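Local structure of particle-associated lyase (Acinetobacter bacteriophage AP22, 4Y9V) at residues A[573-578]-A[582-587]; A[469-474]-A[492-497]; A[160-165]-A[380-385]. The protein binds capsular saccharide of Acinetobacter baumannii as a trimeric phage tailspike and probably degrades the capsule as a polysaccharide lyase. All coordinates share one frame; numbering follows the deposited sequence.

In the fold
The chain is a long tailspike subunit, and the three contacts are spread along it. Contact 3 joins the Ig-like region that carries 160-165 to a turn of the pectin lyase-like beta-helix. Its E380 side chain lies about 6 Å from the bound 2-acetamido-2-deoxy-beta-D-mannopyranuronic acid, near the glycan site but not among the residues that line it. Contact 2 lies inside the same beta-helix; the centres of contacts 2 and 3 are about 27 Å apart. Contact 1 is far off in the C-terminal Ig-like region, its centre about 44 Å and 67 Å from the centres of contacts 2 and 3. No two contacts touch. Contacts 1 and 2 both reach the second subunit.

Contact 1 of 3, residues A[573-578]-A[582-587]; sequences FFNEDT and PLRTPT
The guanidinium of R584 takes its partners from 573-578 at the edge, where the backbone O of F574 lies in its plane. The F574 ring has F573 CD2 over the centre of one face, and P586 CG meets it obliquely at F574 CE2, 3.6 Å away. R584 NH1 donates to F574 O at 2.9 Å. R584 NH1 also forms a salt bridge with E576 OE1 at 3.0 Å, on the syn side of the carboxylate but tilted from both planes. The E576 carboxylate and R584 guanidinium planes stand 80° apart. Water 1 links E576 OE1 to R584 NH2, and E576 OE2 bonds to T610 OG1. The N575 amide grips the backbone of R584 twice. N575 OD1 accepts from R584 N at 2.8 Å on a lone pair, and N575 ND2 donates to R584 O at 3.1 Å. The R584 chain heads away from its own N (chi1 -175°) and bends at chi3, which brings NH1 to F574 O. R584 NE and NH2 bond to K606 O and K607 O. With E576 at its exposed rim, this is a loop pinned by side-chain-to-backbone hydrogen bonds and one salt bridge, leading into strand 586-594 of the C-terminal Ig-like region.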
loop_
_atom_site.group_PDB
_atom_site.type_symbol
_atom_site.label_atom_id
_atom_site.label_comp_id
_atom_site.label_asym_id
_atom_site.label_seq_id
_atom_site.Cartn_x
_atom_site.Cartn_y
_atom_site.Cartn_z
ATOM N N PHE A 573 10.660 41.806 38.688
ATOM C CA PHE A 573 10.853 42.094 37.278
ATOM C C PHE A 573 9.994 43.308 36.850
ATOM O O PHE A 573 10.493 44.164 36.111
ATOM C CB PHE A 573 10.563 40.854 36.391
ATOM C CG PHE A 573 10.966 41.068 34.977
ATOM C CD1 PHE A 573 12.302 40.993 34.602
ATOM C CD2 PHE A 573 10.043 41.365 33.999
ATOM C CE1 PHE A 573 12.667 41.196 33.299
ATOM C CE2 PHE A 573 10.428 41.578 32.685
ATOM C CZ PHE A 573 11.762 41.498 32.340
ATOM N N PHE A 574 8.741 43.349 37.292
ATOM C CA PHE A 574 7.825 44.395 36.900
ATOM C C PHE A 574 7.550 45.432 38.002
ATOM O O PHE A 574 6.713 46.305 37.797
ATOM C CB PHE A 574 6.481 43.822 36.412
ATOM C CG PHE A 574 6.620 43.079 35.084
ATOM C CD1 PHE A 574 7.002 43.736 33.935
ATOM C CD2 PHE A 574 6.346 41.714 35.003
ATOM C CE1 PHE A 574 7.106 43.082 32.719
ATOM C CE2 PHE A 574 6.479 41.052 33.791
ATOM C CZ PHE A 574 6.831 41.723 32.656
ATOM N N ASN A 575 8.273 45.335 39.125
ATOM C CA ASN A 575 8.072 46.278 40.225
ATOM C C ASN A 575 9.398 46.822 40.719
ATOM O O ASN A 575 10.311 46.082 41.053
ATOM C CB ASN A 575 7.347 45.580 41.420
ATOM C CG ASN A 575 5.938 45.285 41.011
ATOM O OD1 ASN A 575 5.057 46.163 41.043
ATOM N ND2 ASN A 575 5.697 44.076 40.495
ATOM N N GLU A 576 9.398 48.167 40.826
ATOM C CA GLU A 576 10.570 48.908 41.327
ATOM C C GLU A 576 10.786 48.663 42.821
ATOM O O GLU A 576 11.935 48.655 43.283
ATOM C CB GLU A 576 10.330 50.398 41.081
ATOM C CG GLU A 576 10.326 50.716 39.570
ATOM C CD GLU A 576 9.061 50.374 38.780
ATOM O OE1 GLU A 576 7.975 50.273 39.370
ATOM O OE2 GLU A 576 9.141 50.245 37.581
ATOM N N ASP A 577 9.708 48.404 43.556
ATOM C CA ASP A 577 9.756 48.151 44.990
ATOM C C ASP A 577 8.614 47.206 45.269
ATOM O O ASP A 577 7.456 47.553 45.179
ATOM C CB ASP A 577 9.553 49.439 45.782
ATOM C CG ASP A 577 9.644 49.262 47.269
ATOM O OD1 ASP A 577 9.525 48.133 47.761
ATOM O OD2 ASP A 577 9.811 50.292 47.947
ATOM N N THR A 578 8.928 45.921 45.617
ATOM C CA THR A 578 7.895 44.948 45.815
ATOM C C THR A 578 7.128 45.150 47.111
ATOM O O THR A 578 6.128 44.436 47.304
ATOM C CB THR A 578 8.445 43.506 45.740
ATOM O OG1 THR A 578 9.469 43.415 46.742
ATOM C CG2 THR A 578 9.046 43.237 44.380
ATOM N N PRO A 582 -0.836 48.258 44.990
ATOM C CA PRO A 582 -0.810 47.044 44.169
ATOM C C PRO A 582 0.510 46.859 43.451
ATOM O O PRO A 582 1.195 47.814 43.075
ATOM C CB PRO A 582 -1.928 47.338 43.141
ATOM C CG PRO A 582 -2.570 48.592 43.558
ATOM C CD PRO A 582 -1.872 49.244 44.639
ATOM N N LEU A 583 0.846 45.598 43.233
ATOM C CA LEU A 583 1.995 45.201 42.429
ATOM C C LEU A 583 1.573 45.179 40.956
ATOM O O LEU A 583 0.501 44.697 40.611
ATOM C CB LEU A 583 2.452 43.826 42.831
ATOM C CG LEU A 583 3.046 43.759 44.249
ATOM C CD1 LEU A 583 2.827 42.407 44.861
ATOM C CD2 LEU A 583 4.501 44.225 44.251
ATOM N N ARG A 584 2.459 45.724 40.100
ATOM C CA ARG A 584 2.257 45.690 38.660
ATOM C C ARG A 584 2.392 44.248 38.137
ATOM O O ARG A 584 3.349 43.570 38.476
ATOM C CB ARG A 584 3.311 46.572 38.007
ATOM C CG ARG A 584 3.149 46.716 36.496
ATOM C CD ARG A 584 4.154 47.656 35.911
ATOM N NE ARG A 584 4.035 49.047 36.344
ATOM C CZ ARG A 584 4.760 49.634 37.302
ATOM N NH1 ARG A 584 5.643 48.966 38.062
ATOM N NH2 ARG A 584 4.571 50.918 37.539
ATOM N N THR A 585 1.419 43.881 37.287
ATOM C CA THR A 585 1.486 42.567 36.629
ATOM C C THR A 585 1.079 42.748 35.170
ATOM O O THR A 585 0.361 43.698 34.816
ATOM C CB THR A 585 0.654 41.469 37.271
ATOM O OG1 THR A 585 -0.668 41.811 36.938
ATOM C CG2 THR A 585 0.771 41.395 38.780
ATOM N N PRO A 586 1.547 41.848 34.295
ATOM C CA PRO A 586 1.237 41.955 32.867
ATOM C C PRO A 586 0.040 41.098 32.473
ATOM O O PRO A 586 0.166 39.885 32.291
ATOM C CB PRO A 586 2.514 41.384 32.253
ATOM C CG PRO A 586 2.966 40.330 33.212
ATOM C CD PRO A 586 2.635 40.896 34.549
ATOM N N THR A 587 -1.171 41.672 32.327
ATOM C CA THR A 587 -2.312 40.841 31.931
ATOM C C THR A 587 -2.256 40.576 30.429
ATOM O O THR A 587 -2.323 41.526 29.639
ATOM C CB THR A 587 -3.629 41.551 32.278
ATOM O OG1 THR A 587 -3.741 41.724 33.696
ATOM C CG2 THR A 587 -4.826 40.723 31.788
HETATM O O HOH W 1 5.867 51.818 39.976
#

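Contact 2 of 3, residues A[469-474]-A[492-497]; sequences RHWAWV and DDVVNT
W471 has its CG anti to the carbonyl carbon, which points the indole across the gap, and a nearly perpendicular chi2 (91°) presents one ring face to V494. In V494, CG1 is also anti to the carbonyl carbon. This places CG1 by the CE3-CZ3 side of the six-membered ring and CG2 by the pyrrole side, with CB between them. V494 CB stands over the six-membered ring of W471, 3.8 Å from the ring centroid and 15° off the ring normal, a CH-pi contact. Its closest ring atom is W471 CZ2, 3.7 Å from V494 CB. The two methyls spread along the same face. V494 CG2 comes to 3.7 Å from W471 CE2, and V494 CG1 lies 4.0 Å from both CE3 and CZ3 of W471.

The amide of N496 meets the indole at its edge, beside NE1, and its plane is turned 70° from that of the ring. The backbone O of V495 also lies near the ring plane, 4.3 Å from W471 CZ2. The residues that touch are all buried. The backbones stay well apart, with W471 CA and V494 CA 8.8 Å from each other, so the indole spans the gap.

I457 and V461 touch both W471 and V494, and C463 touches W471 and N496. On the backbone side, V494 O accepts from R520 NH2 of the second subunit. The chain turns a corner at W471, and strand 470-476 belongs to a parallel sheet with 435-441. Strand 486-496 pairs with 453-458 and 461-463. Here W471, at the corner, helps fill the interior of the pectin lyase-like parallel beta-helix, against V494, I457 and V461.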
loop_
_atom_site.group_PDB
_atom_site.type_symbol
_atom_site.label_atom_id
_atom_site.label_comp_id
_atom_site.label_asym_id
_atom_site.label_seq_id
_atom_site.Cartn_x
_atom_site.Cartn_y
_atom_site.Cartn_z
ATOM N N ARG A 469 -3.828 30.310 -3.545
ATOM C CA ARG A 469 -4.963 31.018 -2.988
ATOM C C ARG A 469 -5.648 30.228 -1.881
ATOM O O ARG A 469 -5.986 30.814 -0.842
ATOM C CB ARG A 469 -5.987 31.393 -4.072
ATOM C CG ARG A 469 -7.086 32.277 -3.582
ATOM C CD ARG A 469 -8.244 32.511 -4.610
ATOM N NE ARG A 469 -9.295 31.390 -4.524
ATOM C CZ ARG A 469 -10.498 31.660 -4.971
ATOM N NH1 ARG A 469 -11.206 32.682 -5.599
ATOM N NH2 ARG A 469 -11.307 30.577 -4.781
ATOM N N HIS A 470 -5.902 28.940 -2.087
ATOM C CA HIS A 470 -6.632 28.165 -1.084
ATOM C C HIS A 470 -6.253 26.696 -1.128
ATOM O O HIS A 470 -5.966 26.136 -2.188
ATOM C CB HIS A 470 -8.144 28.317 -1.200
ATOM C CG HIS A 470 -8.780 27.703 -2.417
ATOM N ND1 HIS A 470 -9.063 28.432 -3.539
ATOM C CD2 HIS A 470 -9.166 26.423 -2.630
ATOM C CE1 HIS A 470 -9.616 27.558 -4.402
ATOM N NE2 HIS A 470 -9.688 26.354 -3.896
ATOM N N TRP A 471 -6.366 26.068 0.050
ATOM C CA TRP A 471 -6.333 24.612 0.157
ATOM C C TRP A 471 -7.697 24.000 -0.159
ATOM O O TRP A 471 -7.755 23.040 -0.935
ATOM C CB TRP A 471 -5.814 24.179 1.537
ATOM C CG TRP A 471 -4.312 24.287 1.643
ATOM C CD1 TRP A 471 -3.576 25.354 2.071
ATOM C CD2 TRP A 471 -3.394 23.274 1.269
ATOM N NE1 TRP A 471 -2.228 25.049 1.998
ATOM C CE2 TRP A 471 -2.081 23.771 1.510
ATOM C CE3 TRP A 471 -3.530 21.964 0.779
ATOM C CZ2 TRP A 471 -0.939 23.021 1.260
ATOM C CZ3 TRP A 471 -2.380 21.213 0.545
ATOM C CH2 TRP A 471 -1.100 21.740 0.782
ATOM N N ALA A 472 -8.783 24.491 0.436
ATOM C CA ALA A 472 -10.112 23.936 0.213
ATOM C C ALA A 472 -11.136 25.037 -0.056
ATOM O O ALA A 472 -11.162 26.046 0.647
ATOM C CB ALA A 472 -10.577 23.136 1.435
ATOM N N TRP A 473 -12.019 24.771 -1.026
ATOM C CA TRP A 473 -13.156 25.661 -1.293
ATOM C C TRP A 473 -14.290 24.823 -1.873
ATOM O O TRP A 473 -14.045 23.953 -2.709
ATOM C CB TRP A 473 -12.778 26.761 -2.264
ATOM C CG TRP A 473 -13.829 27.816 -2.436
ATOM C CD1 TRP A 473 -14.618 28.392 -1.478
ATOM C CD2 TRP A 473 -14.174 28.466 -3.672
ATOM N NE1 TRP A 473 -15.431 29.346 -2.030
ATOM C CE2 TRP A 473 -15.188 29.420 -3.372
ATOM C CE3 TRP A 473 -13.743 28.338 -5.000
ATOM C CZ2 TRP A 473 -15.743 30.238 -4.362
ATOM C CZ3 TRP A 473 -14.291 29.139 -5.973
ATOM C CH2 TRP A 473 -15.303 30.071 -5.649
ATOM N N VAL A 474 -15.517 25.093 -1.425
ATOM C CA VAL A 474 -16.744 24.459 -1.917
ATOM C C VAL A 474 -17.762 25.581 -2.087
ATOM O O VAL A 474 -18.001 26.315 -1.137
ATOM C CB VAL A 474 -17.259 23.403 -0.924
ATOM C CG1 VAL A 474 -18.569 22.806 -1.430
ATOM C CG2 VAL A 474 -16.225 22.325 -0.660
ATOM N N ASP A 492 -5.947 20.419 8.432
ATOM C CA ASP A 492 -5.330 20.458 9.763
ATOM C C ASP A 492 -3.815 20.196 9.776
ATOM O O ASP A 492 -3.211 20.445 10.826
ATOM C CB ASP A 492 -6.028 19.529 10.727
ATOM C CG ASP A 492 -5.908 18.067 10.368
ATOM O OD1 ASP A 492 -5.445 17.748 9.286
ATOM O OD2 ASP A 492 -6.320 17.226 11.232
ATOM N N ASP A 493 -3.234 19.734 8.694
ATOM C CA ASP A 493 -1.829 19.317 8.693
ATOM C C ASP A 493 -1.336 19.346 7.240
ATOM O O ASP A 493 -1.338 18.343 6.548
ATOM C CB ASP A 493 -1.646 17.954 9.308
ATOM C CG ASP A 493 -0.204 17.507 9.424
ATOM O OD1 ASP A 493 0.738 18.304 9.113
ATOM O OD2 ASP A 493 -0.017 16.315 9.835
ATOM N N VAL A 494 -0.956 20.554 6.819
ATOM C CA VAL A 494 -0.451 20.836 5.491
ATOM C C VAL A 494 0.822 21.671 5.667
ATOM O O VAL A 494 0.980 22.337 6.693
ATOM C CB VAL A 494 -1.477 21.603 4.618
ATOM C CG1 VAL A 494 -2.774 20.816 4.500
ATOM C CG2 VAL A 494 -1.742 23.015 5.121
ATOM N N VAL A 495 1.667 21.658 4.628
ATOM C CA VAL A 495 2.940 22.357 4.627
ATOM C C VAL A 495 3.083 23.146 3.326
ATOM O O VAL A 495 3.186 22.562 2.255
ATOM C CB VAL A 495 4.121 21.365 4.814
ATOM C CG1 VAL A 495 5.420 22.151 4.971
ATOM C CG2 VAL A 495 3.893 20.396 5.974
ATOM N N ASN A 496 3.093 24.489 3.360
ATOM C CA ASN A 496 3.559 25.287 2.221
ATOM C C ASN A 496 5.047 25.561 2.469
ATOM O O ASN A 496 5.411 26.245 3.425
ATOM C CB ASN A 496 2.799 26.594 2.077
ATOM C CG ASN A 496 1.484 26.372 1.369
ATOM O OD1 ASN A 496 1.545 26.362 0.049
ATOM N ND2 ASN A 496 0.431 26.167 1.994
ATOM N N THR A 497 5.904 25.014 1.609
ATOM C CA THR A 497 7.333 25.110 1.830
ATOM C C THR A 497 7.915 26.482 1.496
ATOM O O THR A 497 9.034 26.768 1.944
ATOM C CB THR A 497 8.077 23.989 1.105
ATOM O OG1 THR A 497 7.955 24.261 -0.296
ATOM C CG2 THR A 497 7.552 22.625 1.488
#

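Contact 3 of 3, residues A[160-165]-A[380-385]; sequences FSYSPY and EPRGGE. Unlike the reference sequence in segment 380-385: E380 (reference Lys). With EDO (1,2-ethanediol), chain D.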
loop_
_atom_site.group_PDB
_atom_site.type_symbol
_atom_site.label_atom_id
_atom_site.label_comp_id
_atom_site.label_asym_id
_atom_site.label_seq_id
_atom_site.Cartn_x
_atom_site.Cartn_y
_atom_site.Cartn_z
ATOM N N PHE A 160 -30.618 5.341 -15.657
ATOM C CA PHE A 160 -30.119 6.233 -14.618
ATOM C C PHE A 160 -30.260 5.624 -13.214
ATOM O O PHE A 160 -30.087 6.326 -12.231
ATOM C CB PHE A 160 -30.773 7.628 -14.628
ATOM C CG PHE A 160 -30.638 8.369 -15.930
ATOM C CD1 PHE A 160 -29.453 9.000 -16.265
ATOM C CD2 PHE A 160 -31.708 8.479 -16.811
ATOM C CE1 PHE A 160 -29.352 9.749 -17.428
ATOM C CE2 PHE A 160 -31.591 9.200 -17.986
ATOM C CZ PHE A 160 -30.408 9.855 -18.303
ATOM N N SER A 161 -30.496 4.321 -13.085
ATOM C CA SER A 161 -30.779 3.760 -11.783
ATOM C C SER A 161 -29.543 3.622 -10.895
ATOM O O SER A 161 -29.704 3.468 -9.680
ATOM C CB SER A 161 -31.550 2.440 -11.893
ATOM O OG SER A 161 -30.845 1.500 -12.715
ATOM N N TYR A 162 -28.350 3.702 -11.472
ATOM C CA TYR A 162 -27.134 3.850 -10.683
ATOM C C TYR A 162 -26.710 5.332 -10.569
ATOM O O TYR A 162 -26.430 5.808 -9.482
ATOM C CB TYR A 162 -25.961 3.012 -11.253
ATOM C CG TYR A 162 -24.712 3.108 -10.410
ATOM C CD1 TYR A 162 -24.615 2.444 -9.213
ATOM C CD2 TYR A 162 -23.629 3.882 -10.813
ATOM C CE1 TYR A 162 -23.458 2.529 -8.417
ATOM C CE2 TYR A 162 -22.493 3.977 -10.041
ATOM C CZ TYR A 162 -22.398 3.308 -8.848
ATOM O OH TYR A 162 -21.248 3.463 -8.119
ATOM N N SER A 163 -26.629 6.035 -11.692
ATOM C CA SER A 163 -26.148 7.404 -11.698
ATOM C C SER A 163 -26.935 8.248 -12.671
ATOM O O SER A 163 -27.311 7.784 -13.742
ATOM C CB SER A 163 -24.680 7.413 -12.100
ATOM O OG SER A 163 -24.253 8.718 -12.494
ATOM N N PRO A 164 -27.132 9.538 -12.320
ATOM C CA PRO A 164 -27.870 10.448 -13.175
ATOM C C PRO A 164 -27.085 10.959 -14.369
ATOM O O PRO A 164 -27.635 11.688 -15.213
ATOM C CB PRO A 164 -28.243 11.593 -12.212
ATOM C CG PRO A 164 -27.017 11.643 -11.278
ATOM C CD PRO A 164 -26.749 10.167 -11.032
ATOM N N TYR A 165 -25.790 10.633 -14.482
ATOM C CA TYR A 165 -24.978 11.243 -15.516
ATOM C C TYR A 165 -25.187 10.668 -16.913
ATOM O O TYR A 165 -24.996 11.389 -17.904
ATOM C CB TYR A 165 -23.469 11.214 -15.125
ATOM C CG TYR A 165 -23.169 12.321 -14.127
ATOM C CD1 TYR A 165 -23.327 12.108 -12.769
ATOM C CD2 TYR A 165 -22.816 13.579 -14.569
ATOM C CE1 TYR A 165 -23.103 13.157 -11.868
ATOM C CE2 TYR A 165 -22.597 14.614 -13.680
ATOM C CZ TYR A 165 -22.750 14.415 -12.336
ATOM O OH TYR A 165 -22.553 15.471 -11.479
ATOM N N GLU A 380 -18.274 13.004 -12.779
ATOM C CA GLU A 380 -19.552 12.284 -12.715
ATOM C C GLU A 380 -19.779 11.789 -11.275
ATOM O O GLU A 380 -19.979 10.591 -11.053
ATOM C CB GLU A 380 -19.612 11.137 -13.735
ATOM C CG GLU A 380 -19.557 11.621 -15.177
ATOM C CD GLU A 380 -19.820 10.526 -16.216
ATOM O OE1 GLU A 380 -19.325 9.400 -16.047
ATOM O OE2 GLU A 380 -20.540 10.807 -17.201
ATOM N N PRO A 381 -19.728 12.673 -10.266
ATOM C CA PRO A 381 -19.820 12.185 -8.904
ATOM C C PRO A 381 -21.211 11.697 -8.518
ATOM O O PRO A 381 -22.218 12.357 -8.758
ATOM C CB PRO A 381 -19.465 13.421 -8.045
ATOM C CG PRO A 381 -19.812 14.597 -8.929
ATOM C CD PRO A 381 -19.491 14.118 -10.335
ATOM N N ARG A 382 -21.237 10.561 -7.839
ATOM C CA ARG A 382 -22.447 9.983 -7.248
ATOM C C ARG A 382 -22.488 10.148 -5.749
ATOM O O ARG A 382 -23.559 10.417 -5.166
ATOM C CB ARG A 382 -22.536 8.512 -7.660
ATOM C CG ARG A 382 -23.753 7.789 -7.134
ATOM C CD ARG A 382 -23.760 6.360 -7.676
ATOM N NE ARG A 382 -24.865 5.557 -7.207
ATOM C CZ ARG A 382 -24.863 4.839 -6.154
ATOM N NH1 ARG A 382 -23.836 4.878 -5.283
ATOM N NH2 ARG A 382 -25.906 4.111 -5.857
ATOM N N GLY A 383 -21.350 9.984 -5.079
ATOM C CA GLY A 383 -21.280 10.125 -3.650
ATOM C C GLY A 383 -20.278 9.136 -3.072
ATOM O O GLY A 383 -19.829 8.220 -3.759
ATOM N N GLY A 384 -19.957 9.317 -1.818
ATOM C CA GLY A 384 -18.945 8.533 -1.150
ATOM C C GLY A 384 -17.616 9.264 -1.097
ATOM O O GLY A 384 -17.549 10.479 -1.277
ATOM N N GLU A 385 -16.555 8.490 -0.816
ATOM C CA GLU A 385 -15.237 9.056 -0.586
ATOM C C GLU A 385 -14.396 9.043 -1.859
ATOM O O GLU A 385 -14.407 8.097 -2.642
ATOM C CB GLU A 385 -14.448 8.281 0.480
ATOM C CG GLU A 385 -15.027 8.397 1.857
ATOM C CD GLU A 385 -14.215 7.885 3.030
ATOM O OE1 GLU A 385 -13.413 6.976 2.848
ATOM O OE2 GLU A 385 -14.365 8.485 4.127
HETATM C C1 EDO D . -20.394 5.529 -5.366
HETATM O O1 EDO D . -21.408 6.441 -5.307
HETATM C C2 EDO D . -20.159 4.813 -4.076
HETATM O O2 EDO D . -21.216 3.909 -3.815
HETATM O O HOH W 2 -28.143 3.087 -7.239
HETATM O O HOH W 3 -21.949 8.739 -11.254
HETATM O O HOH W 4 -23.261 14.948 -8.973
#
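This contact joins a loop of the Ig-like region, between strands 151-156 and 172-181, to a turn of the pectin lyase-like beta-helix just before strand 384-389. Two aromatic rings of the loop carry it. The R382 guanidinium lies flat on the Y162 ring, with centres 4.1 Å apart and planes at 3°, a cation-pi stack set off-centre. R382 runs out straight, chi1 -179°, which carries its guanidinium over the Y162 ring. R382 NE then donates to Y162 O at 2.8 Å, in the guanidinium plane but tilted from the carbonyl plane. R382 NH2 donates to water 2, and NH1 to a 1,2-ethanediol, probably from the crystallisation liquor, whose O1 donates on to G383 O. Y162 OH bonds to E341.

Y165 lies over the backbone of E380, whose CA is 3.6 Å from the Y165 ring centroid, almost on the ring normal. The E380 carboxylate is held by Y169, R166 and the backbone N of G338; Y169 and R166 also line the glycan pocket. S163 OG accepts from Y165 N in an ST turn and donates to water 3, which in turn donates to E380 O. At the ring edge, Y165 CE1 is 3.3 Å from P381 O. Y165 OH bonds to E410 N, and water 4 also joins it to P381 O.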